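Local coordinates for tail spike protein gp49 (Pseudomonas phage LKA1, PDB 4RU4), which acts as a tailspike lyase of phage LKA1, probably cleaving the O-specific polysaccharide of Pseudomonas when the virus enters its host cell, at residues Ser125-Ser128 and Ala129-Thr133; Ala189-Gly193 and Ala194-Ile198; Ala254-Thr257 and Asn258-Ile261; Cys338-Glu341 and Asn342-Ile345. All coordinates share one frame; numbering follows the deposited sequence.

Contact 1: Ser125-Ser128 and Ala129-Thr133; sequences SSVS and AGSLT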
loop_
_atom_site.group_PDB
_atom_site.type_symbol
_atom_site.label_atom_id
_atom_site.label_comp_id
_atom_site.label_asym_id
_atom_site.label_seq_id
_atom_site.Cartn_x
_atom_site.Cartn_y
_atom_site.Cartn_z
ATOM N N SER B 125 -24.231 -23.311 21.907
ATOM C CA SER B 125 -24.517 -24.348 20.915
ATOM C C SER B 125 -23.419 -24.350 19.866
ATOM O O SER B 125 -22.761 -23.334 19.652
ATOM C CB SER B 125 -25.808 -24.041 20.160
ATOM O OG SER B 125 -26.887 -23.927 21.033
ATOM N N SER B 126 -23.256 -25.478 19.183
ATOM C CA SER B 126 -22.388 -25.548 18.006
ATOM C C SER B 126 -22.729 -24.470 16.976
ATOM O O SER B 126 -23.897 -24.123 16.779
ATOM C CB SER B 126 -22.483 -26.956 17.397
ATOM O OG SER B 126 -22.035 -27.896 18.358
ATOM N N VAL B 127 -21.706 -23.936 16.318
ATOM C CA VAL B 127 -21.887 -22.838 15.388
ATOM C C VAL B 127 -20.981 -23.048 14.152
ATOM O O VAL B 127 -19.883 -23.633 14.261
ATOM C CB VAL B 127 -21.630 -21.478 16.099
ATOM C CG1 VAL B 127 -20.172 -21.376 16.602
ATOM C CG2 VAL B 127 -22.003 -20.292 15.201
ATOM N N SER B 128 -21.453 -22.599 12.991
ATOM C CA SER B 128 -20.700 -22.742 11.745
ATOM C C SER B 128 -19.745 -21.575 11.507
ATOM O O SER B 128 -19.944 -20.476 12.028
ATOM C CB SER B 128 -21.645 -22.885 10.547
ATOM O OG SER B 128 -22.436 -24.059 10.647
ATOM N N ALA B 129 -18.712 -21.816 10.704
ATOM C CA ALA B 129 -17.820 -20.742 10.304
ATOM C C ALA B 129 -18.644 -19.772 9.473
ATOM O O ALA B 129 -19.562 -20.192 8.763
ATOM C CB ALA B 129 -16.634 -21.302 9.483
ATOM N N GLY B 130 -18.363 -18.475 9.592
ATOM C CA GLY B 130 -19.085 -17.482 8.822
ATOM C C GLY B 130 -20.364 -16.996 9.485
ATOM O O GLY B 130 -21.016 -16.077 8.994
ATOM N N SER B 131 -20.730 -17.614 10.603
ATOM C CA SER B 131 -21.931 -17.215 11.320
ATOM C C SER B 131 -21.715 -15.890 12.037
ATOM O O SER B 131 -20.569 -15.500 12.323
ATOM C CB SER B 131 -22.342 -18.274 12.342
ATOM O OG SER B 131 -23.562 -17.915 12.999
ATOM N N LEU B 132 -22.816 -15.195 12.321
ATOM C CA LEU B 132 -22.753 -13.998 13.148
ATOM C C LEU B 132 -23.761 -14.091 14.278
ATOM O O LEU B 132 -24.193 -13.072 14.819
ATOM C CB LEU B 132 -22.970 -12.714 12.340
ATOM C CG LEU B 132 -21.828 -12.371 11.389
ATOM C CD1 LEU B 132 -22.177 -12.922 10.009
ATOM C CD2 LEU B 132 -21.513 -10.874 11.325
ATOM N N THR B 133 -24.127 -15.321 14.632
ATOM C CA THR B 133 -25.097 -15.555 15.700
ATOM C C THR B 133 -24.652 -16.663 16.648
ATOM O O THR B 133 -24.309 -17.767 16.224
ATOM C CB THR B 133 -26.467 -15.942 15.126
ATOM O OG1 THR B 133 -26.861 -14.960 14.163
ATOM C CG2 THR B 133 -27.506 -16.001 16.240
#
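Val127 makes the apolar part of this local contact, with one methyl group set against Ser131 and Thr133. Its CG2 lies 3.5 Å from Ser131 CB. The same methyl carbon is 3.6 Å from the carbonyl atom Thr133 O. The first torsion explains the choice of branch: Val127 CG2 stands trans to the amide nitrogen, which carries it over the returning chain. Leu187, Tyr191 and Ile134 also touch the Val127 side chain.

Ser128 comes next and acts through its backbone. Its carbonyl oxygen takes a hydrogen bond from Ser131 N, at 3.3 Å between Ser131 N and Ser128 O. The bond is long and bent, with 151° at the hydrogen. The donor stands above the carbonyl plane. Ser131 CB sits 3.3 Å from the same Ser128 O, so the carbonyl is covered by carbon as well as by the N-H.

Past the bend, Ser131 OG accepts from Thr133 N in the conformer described, with 3.1 Å between Ser131 OG and Thr133 N. This is an ST turn. It follows directly on a type II beta turn from Ser128 to Ser131, with Gly130 at the third position. Together the two turns form a surface bend of the Ig-like domain that leads into strand 133-135.

Contact 2: Ala189-Gly193 and Ala194-Ile198; sequences AAYDG and ATVAI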
loop_
_atom_site.group_PDB
_atom_site.type_symbol
_atom_site.label_atom_id
_atom_site.label_comp_id
_atom_site.label_asym_id
_atom_site.label_seq_id
_atom_site.Cartn_x
_atom_site.Cartn_y
_atom_site.Cartn_z
ATOM N N ALA B 189 -14.039 -19.511 12.118
ATOM C CA ALA B 189 -14.077 -20.976 12.229
ATOM C C ALA B 189 -15.363 -21.478 12.849
ATOM O O ALA B 189 -16.123 -20.716 13.470
ATOM C CB ALA B 189 -12.840 -21.505 13.057
ATOM N N ALA B 190 -15.574 -22.783 12.700
ATOM C CA ALA B 190 -16.729 -23.472 13.247
ATOM C C ALA B 190 -16.321 -24.042 14.593
ATOM O O ALA B 190 -15.142 -24.380 14.788
ATOM C CB ALA B 190 -17.129 -24.626 12.294
ATOM N N TYR B 191 -17.277 -24.160 15.515
ATOM C CA TYR B 191 -17.031 -24.717 16.853
ATOM C C TYR B 191 -18.135 -25.694 17.247
ATOM O O TYR B 191 -19.329 -25.398 17.063
ATOM C CB TYR B 191 -16.942 -23.606 17.903
ATOM C CG TYR B 191 -15.861 -22.624 17.536
ATOM C CD1 TYR B 191 -14.524 -22.938 17.741
ATOM C CD2 TYR B 191 -16.179 -21.423 16.910
ATOM C CE1 TYR B 191 -13.523 -22.065 17.364
ATOM C CE2 TYR B 191 -15.182 -20.542 16.504
ATOM C CZ TYR B 191 -13.851 -20.865 16.735
ATOM O OH TYR B 191 -12.855 -19.989 16.327
ATOM N N ASP B 192 -17.712 -26.842 17.782
ATOM C CA ASP B 192 -18.580 -27.822 18.441
ATOM C C ASP B 192 -18.846 -27.270 19.838
ATOM O O ASP B 192 -17.903 -27.051 20.609
ATOM C CB ASP B 192 -17.831 -29.156 18.538
ATOM C CG ASP B 192 -18.658 -30.277 19.184
ATOM O OD1 ASP B 192 -19.643 -29.999 19.903
ATOM O OD2 ASP B 192 -18.296 -31.456 18.965
ATOM N N GLY B 193 -20.121 -27.038 20.152
ATOM C CA GLY B 193 -20.490 -26.379 21.388
ATOM C C GLY B 193 -19.971 -27.134 22.596
ATOM O O GLY B 193 -19.702 -26.541 23.645
ATOM N N ALA B 194 -19.818 -28.447 22.446
ATOM C CA ALA B 194 -19.381 -29.281 23.554
ATOM C C ALA B 194 -17.887 -29.194 23.803
ATOM O O ALA B 194 -17.385 -29.768 24.774
ATOM C CB ALA B 194 -19.788 -30.740 23.321
ATOM N N THR B 195 -17.164 -28.506 22.932
ATOM C CA THR B 195 -15.709 -28.463 23.064
ATOM C C THR B 195 -15.113 -27.092 23.411
ATOM O O THR B 195 -13.884 -26.971 23.538
ATOM C CB THR B 195 -15.050 -28.904 21.773
ATOM O OG1 THR B 195 -15.374 -27.949 20.754
ATOM C CG2 THR B 195 -15.570 -30.254 21.359
ATOM N N VAL B 196 -15.944 -26.058 23.546
ATOM C CA VAL B 196 -15.404 -24.714 23.782
ATOM C C VAL B 196 -15.879 -24.133 25.115
ATOM O O VAL B 196 -16.972 -24.459 25.593
ATOM C CB VAL B 196 -15.718 -23.729 22.613
ATOM C CG1 VAL B 196 -14.841 -24.032 21.384
ATOM C CG2 VAL B 196 -17.196 -23.790 22.208
ATOM N N ALA B 197 -15.031 -23.303 25.718
ATOM C CA ALA B 197 -15.387 -22.515 26.886
ATOM C C ALA B 197 -15.344 -21.056 26.447
ATOM O O ALA B 197 -14.458 -20.663 25.684
ATOM C CB ALA B 197 -14.379 -22.734 28.006
ATOM N N ILE B 198 -16.300 -20.268 26.931
ATOM C CA ILE B 198 -16.473 -18.886 26.493
ATOM C C ILE B 198 -16.146 -17.963 27.675
ATOM O O ILE B 198 -16.502 -18.254 28.821
ATOM C CB ILE B 198 -17.940 -18.612 26.014
ATOM C CG1 ILE B 198 -18.516 -19.819 25.262
ATOM C CG2 ILE B 198 -18.032 -17.311 25.157
ATOM C CD1 ILE B 198 -17.645 -20.292 24.023
HETATM O O HOH W 1 -14.903 -27.385 18.192
HETATM O O HOH W 2 -19.706 -24.016 24.853
#
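The backbone bends tightly from Asp192 to Thr195, and Thr195 N donates to Asp192 O over 2.8 Å. The N-H points well at its acceptor (162°) but comes from above the carbonyl plane.

Thr195 adds a second bond to the same oxygen. Its hydroxyl donates to Asp192 O, with Thr195 OG1 2.7 Å from Asp192 O. The donor lies close to the carbonyl plane, tilted by 15°. The first torsion of 65° sets OG1 between the backbone N and carbonyl carbon of Thr195, which brings the hydroxyl back over the turn. Two donors from one residue therefore grip this carbonyl. A water links the same hydroxyl to the backbone: it donates to Thr195 OG1 and accepts from Asp192 N.

The carboxylate of Asp192 accepts from the amide two residues on. Asp192 OD1 is 3.0 Å from Ala194 N and is met from above the carboxylate plane. This is an Asx turn. The side chains of Asp192 and Thr195 cross at about a right angle, with Thr195 CG2 lying 3.8 Å from Asp192 CG.

Next to the polar turn, Val196 CG1 packs obliquely on the Tyr191 ring, 3.8 Å from Tyr191 CD1. The two side chains cross nearly perpendicularly. The phenol end of Tyr191 is tied to Glu169.

The turn leads from the loop after strand 180-183 into strand 197-202. Tyr191 and Val196 both pack on Ile150 of strand 147-151, and Ala197 pairs through its backbone with Tyr151.

Contact 3: Ala254-Thr257 and Asn258-Ile261; sequences AKIT and NSNI. With EDO (1,2-ethanediol), chain S.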
loop_
_atom_site.group_PDB
_atom_site.type_symbol
_atom_site.label_atom_id
_atom_site.label_comp_id
_atom_site.label_asym_id
_atom_site.label_seq_id
_atom_site.Cartn_x
_atom_site.Cartn_y
_atom_site.Cartn_z
ATOM N N ALA B 254 -5.126 -4.406 20.234
ATOM C CA ALA B 254 -3.940 -3.771 20.800
ATOM C C ALA B 254 -3.263 -2.967 19.698
ATOM O O ALA B 254 -3.023 -3.491 18.614
ATOM C CB ALA B 254 -2.984 -4.819 21.332
ATOM N N LYS B 255 -2.937 -1.700 19.966
ATOM C CA LYS B 255 -2.189 -0.920 18.980
ATOM C C LYS B 255 -0.933 -0.316 19.602
ATOM O O LYS B 255 -1.019 0.372 20.624
ATOM C CB LYS B 255 -3.057 0.188 18.387
ATOM C CG LYS B 255 -4.158 -0.319 17.435
ATOM C CD LYS B 255 -4.855 0.835 16.711
ATOM C CE LYS B 255 -5.784 0.302 15.634
ATOM N NZ LYS B 255 -7.189 0.537 15.985
ATOM N N ILE B 256 0.220 -0.558 18.979
ATOM C CA ILE B 256 1.434 0.165 19.346
ATOM C C ILE B 256 1.846 1.024 18.160
ATOM O O ILE B 256 1.959 0.521 17.033
ATOM C CB ILE B 256 2.581 -0.737 19.774
ATOM C CG1 ILE B 256 3.849 0.106 20.039
ATOM C CG2 ILE B 256 2.895 -1.833 18.718
ATOM C CD1 ILE B 256 4.863 -0.627 20.924
ATOM N N THR B 257 2.062 2.315 18.407
ATOM C CA THR B 257 2.304 3.267 17.306
ATOM C C THR B 257 3.501 4.183 17.614
ATOM O O THR B 257 3.771 4.500 18.783
ATOM C CB THR B 257 1.066 4.160 17.072
ATOM O OG1 THR B 257 0.638 4.709 18.338
ATOM C CG2 THR B 257 -0.088 3.335 16.463
ATOM N N ASN B 258 4.200 4.628 16.569
ATOM C CA ASN B 258 5.210 5.696 16.742
ATOM C C ASN B 258 6.285 5.402 17.813
ATOM O O ASN B 258 6.777 6.315 18.502
ATOM C CB ASN B 258 4.485 7.001 17.063
ATOM C CG ASN B 258 3.260 7.221 16.165
ATOM O OD1 ASN B 258 3.362 7.097 14.945
ATOM N ND2 ASN B 258 2.094 7.518 16.770
ATOM N N SER B 259 6.667 4.132 17.941
ATOM C CA SER B 259 7.530 3.704 19.042
ATOM C C SER B 259 8.850 3.117 18.547
ATOM O O SER B 259 8.926 2.612 17.430
ATOM C CB SER B 259 6.782 2.701 19.946
ATOM O OG SER B 259 5.615 3.335 20.449
ATOM N N ASN B 260 9.876 3.189 19.381
ATOM C CA ASN B 260 11.179 2.617 19.050
ATOM C C ASN B 260 11.478 1.536 20.070
ATOM O O ASN B 260 11.658 1.821 21.239
ATOM C CB ASN B 260 12.290 3.675 19.050
ATOM C CG ASN B 260 12.296 4.512 17.760
ATOM O OD1 ASN B 260 11.254 4.696 17.137
ATOM N ND2 ASN B 260 13.469 4.984 17.348
ATOM N N ILE B 261 11.541 0.300 19.599
ATOM C CA ILE B 261 11.701 -0.845 20.471
ATOM C C ILE B 261 12.972 -1.587 20.078
ATOM O O ILE B 261 13.172 -1.924 18.895
ATOM C CB ILE B 261 10.529 -1.837 20.324
ATOM C CG1 ILE B 261 9.160 -1.117 20.403
ATOM C CG2 ILE B 261 10.667 -2.946 21.392
ATOM C CD1 ILE B 261 8.961 -0.304 21.703
HETATM C C1 EDO S . 9.874 6.657 19.794
HETATM O O1 EDO S . 9.457 7.070 18.490
HETATM C C2 EDO S . 10.408 7.852 20.557
HETATM O O2 EDO S . 9.497 8.926 20.378
#
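Ser259 OG and the CG1 branch of Ile256 meet at a corner of the parallel beta-helix, where strand 254-257 gives way to strand 260-263. The corner turns on Asn258, whose backbone is in the left-handed helical region (55°, 35°).

On the inner side, Ile256 reaches forward along the chain. Its CG1 is anti to the backbone N (chi1 176°), which lays the branch beside the serine: Ile256 CG1 is 3.7 Å from Ser259 OG. Beyond it, Ile256 CD1 meets Ile261 CD1 at 4.2 Å. These two methyl groups join the residues before and after the bend. Phe248, Val246 and Ile273 add further apolar cover.

Thr257 and Asn258 instead run alongside each other in one direction. Asn258 ND2 is 3.5 Å from Thr257 CB. Both polar ends bond to the same atom, Asp234 OD1 in the preceding coil, while Asn258 OD1 takes a bond from Asn285 of the same chain, in the following coil. The amide thus spans neighbouring coils. Asn285 of the second subunit packs against Thr257.

A 1,2-ethanediol, probably from the crystallisation liquor, donates from its O1 to Asn258 O over 2.8 Å. The inner hydroxyl is held at two points: Val236 N bonds to it, and Ser259 OG donates to Thr257 O across 2.7 Å, from above the carbonyl plane.

Contact 4: Cys338-Glu341 and Asn342-Ile345; sequences CSYE and NCTI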
loop_
_atom_site.group_PDB
_atom_site.type_symbol
_atom_site.label_atom_id
_atom_site.label_comp_id
_atom_site.label_asym_id
_atom_site.label_seq_id
_atom_site.Cartn_x
_atom_site.Cartn_y
_atom_site.Cartn_z
ATOM N N CYS B 338 -3.318 -12.339 8.659
ATOM C CA CYS B 338 -2.481 -11.263 9.185
ATOM C C CYS B 338 -1.535 -10.808 8.081
ATOM O O CYS B 338 -1.336 -11.525 7.102
ATOM C CB CYS B 338 -1.648 -11.775 10.351
ATOM S SG CYS B 338 -2.572 -12.178 11.840
ATOM N N SER B 339 -0.902 -9.637 8.247
ATOM C CA SER B 339 -0.011 -9.140 7.199
ATOM C C SER B 339 1.013 -8.139 7.699
ATOM O O SER B 339 0.834 -7.525 8.771
ATOM C CB SER B 339 -0.813 -8.488 6.043
ATOM O OG SER B 339 -1.675 -7.439 6.505
ATOM N N TYR B 340 2.099 -8.014 6.924
ATOM C CA TYR B 340 3.014 -6.856 6.984
ATOM C C TYR B 340 2.754 -6.039 5.709
ATOM O O TYR B 340 2.649 -6.596 4.617
ATOM C CB TYR B 340 4.498 -7.289 7.032
ATOM C CG TYR B 340 4.944 -7.910 8.351
ATOM C CD1 TYR B 340 4.652 -9.223 8.655
ATOM C CD2 TYR B 340 5.673 -7.171 9.285
ATOM C CE1 TYR B 340 5.049 -9.797 9.884
ATOM C CE2 TYR B 340 6.080 -7.744 10.504
ATOM C CZ TYR B 340 5.763 -9.048 10.783
ATOM O OH TYR B 340 6.132 -9.617 11.976
ATOM N N GLU B 341 2.665 -4.719 5.838
ATOM C CA GLU B 341 2.376 -3.851 4.705
ATOM C C GLU B 341 3.232 -2.590 4.836
ATOM O O GLU B 341 3.345 -2.035 5.933
ATOM C CB GLU B 341 0.886 -3.460 4.732
ATOM C CG GLU B 341 0.003 -4.720 4.611
ATOM C CD GLU B 341 -1.484 -4.513 4.864
ATOM O OE1 GLU B 341 -1.898 -3.378 5.179
ATOM O OE2 GLU B 341 -2.231 -5.529 4.772
ATOM N N ASN B 342 3.842 -2.174 3.729
ATOM C CA ASN B 342 4.657 -0.961 3.706
ATOM C C ASN B 342 5.748 -0.989 4.758
ATOM O O ASN B 342 5.970 0.017 5.417
ATOM C CB ASN B 342 3.813 0.289 3.919
ATOM C CG ASN B 342 2.691 0.429 2.896
ATOM O OD1 ASN B 342 1.529 0.542 3.258
ATOM N ND2 ASN B 342 3.037 0.442 1.635
ATOM N N CYS B 343 6.410 -2.131 4.907
ATOM C CA CYS B 343 7.495 -2.282 5.871
ATOM C C CYS B 343 8.831 -2.466 5.172
ATOM O O CYS B 343 8.903 -3.103 4.105
ATOM C CB CYS B 343 7.227 -3.499 6.779
ATOM S SG CYS B 343 5.866 -3.227 7.954
ATOM N N THR B 344 9.884 -1.916 5.770
ATOM C CA THR B 344 11.244 -2.242 5.386
ATOM C C THR B 344 11.721 -3.339 6.347
ATOM O O THR B 344 11.762 -3.143 7.569
ATOM C CB THR B 344 12.166 -0.997 5.473
ATOM O OG1 THR B 344 11.645 0.037 4.622
ATOM C CG2 THR B 344 13.625 -1.349 5.036
ATOM N N ILE B 345 12.039 -4.507 5.799
ATOM C CA ILE B 345 12.412 -5.660 6.620
ATOM C C ILE B 345 13.826 -6.117 6.280
ATOM O O ILE B 345 14.061 -6.713 5.225
ATOM C CB ILE B 345 11.407 -6.843 6.424
ATOM C CG1 ILE B 345 9.968 -6.365 6.708
ATOM C CG2 ILE B 345 11.792 -8.077 7.312
ATOM C CD1 ILE B 345 8.867 -7.390 6.361
#
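Tyr340 carries the apolar contact by meeting Cys343 and Ile345 with one ring atom. Cys343 SG comes in at the edge of the ring, near its plane, 4.2 Å from Tyr340 CD2. Ile345 CD1 approaches obliquely and lies 4.3 Å from the same CD2. The first torsion of Tyr340, -72°, sets the ring anti to its own carbonyl carbon. That swings it into the interior, on the side to which Cys343 and Ile345 also point.

Two further rings add to this packing. Tyr358 of the next coil meets Tyr340 with its plane almost parallel, and Phe331 meets it at a steep angle. The phenol OH bonds to Asp330 O, so the polar end of the buried ring is satisfied.

The polar interactions lie apart from these. Ser339 and Glu341 are two residues apart on one strand. Their side chains meet where Ser339 OG donates to Glu341 OE2 over 2.6 Å, from above the carboxylate plane. Arg312 bonds to the same hydroxyl. Glu341 also forms salt bridges with Arg314 and Arg359 in the coils before and after. Two arginines so close would probably keep it ionised.

Packing between chains adds a third kind of contact. Asn342 touches Glu341 of the third subunit and Asn342 of the second.

Asn342 has left-handed helical backbone angles (55°, 43°) between strands 338-341 and 344-345. A short bend of this kind is characteristic of a corner of the right-handed parallel beta-helix in the pectin lyase-like fold.

Overall arrangement
Contact 1 closes the loop between strands 113-120 and 133-135. Contact 2 closes the one entering strand 197-202. Both lie in the Ig-like domain and touch: Ser126 OG is 2.8 Å from Gly193 N, and Val127 N is 2.9 Å from Tyr191 O. Contacts 3 and 4 follow in the pectin lyase-like beta-helix, each at a bend between two strands of a coil. Their centres are about 14 Å apart, with no direct touch, and both touch the second and third subunits. All four contacts run in series, so none nests or crosses. The first pair joins loops of the side domain, and the second pair lies on the beta-helix, where the subunits pack together.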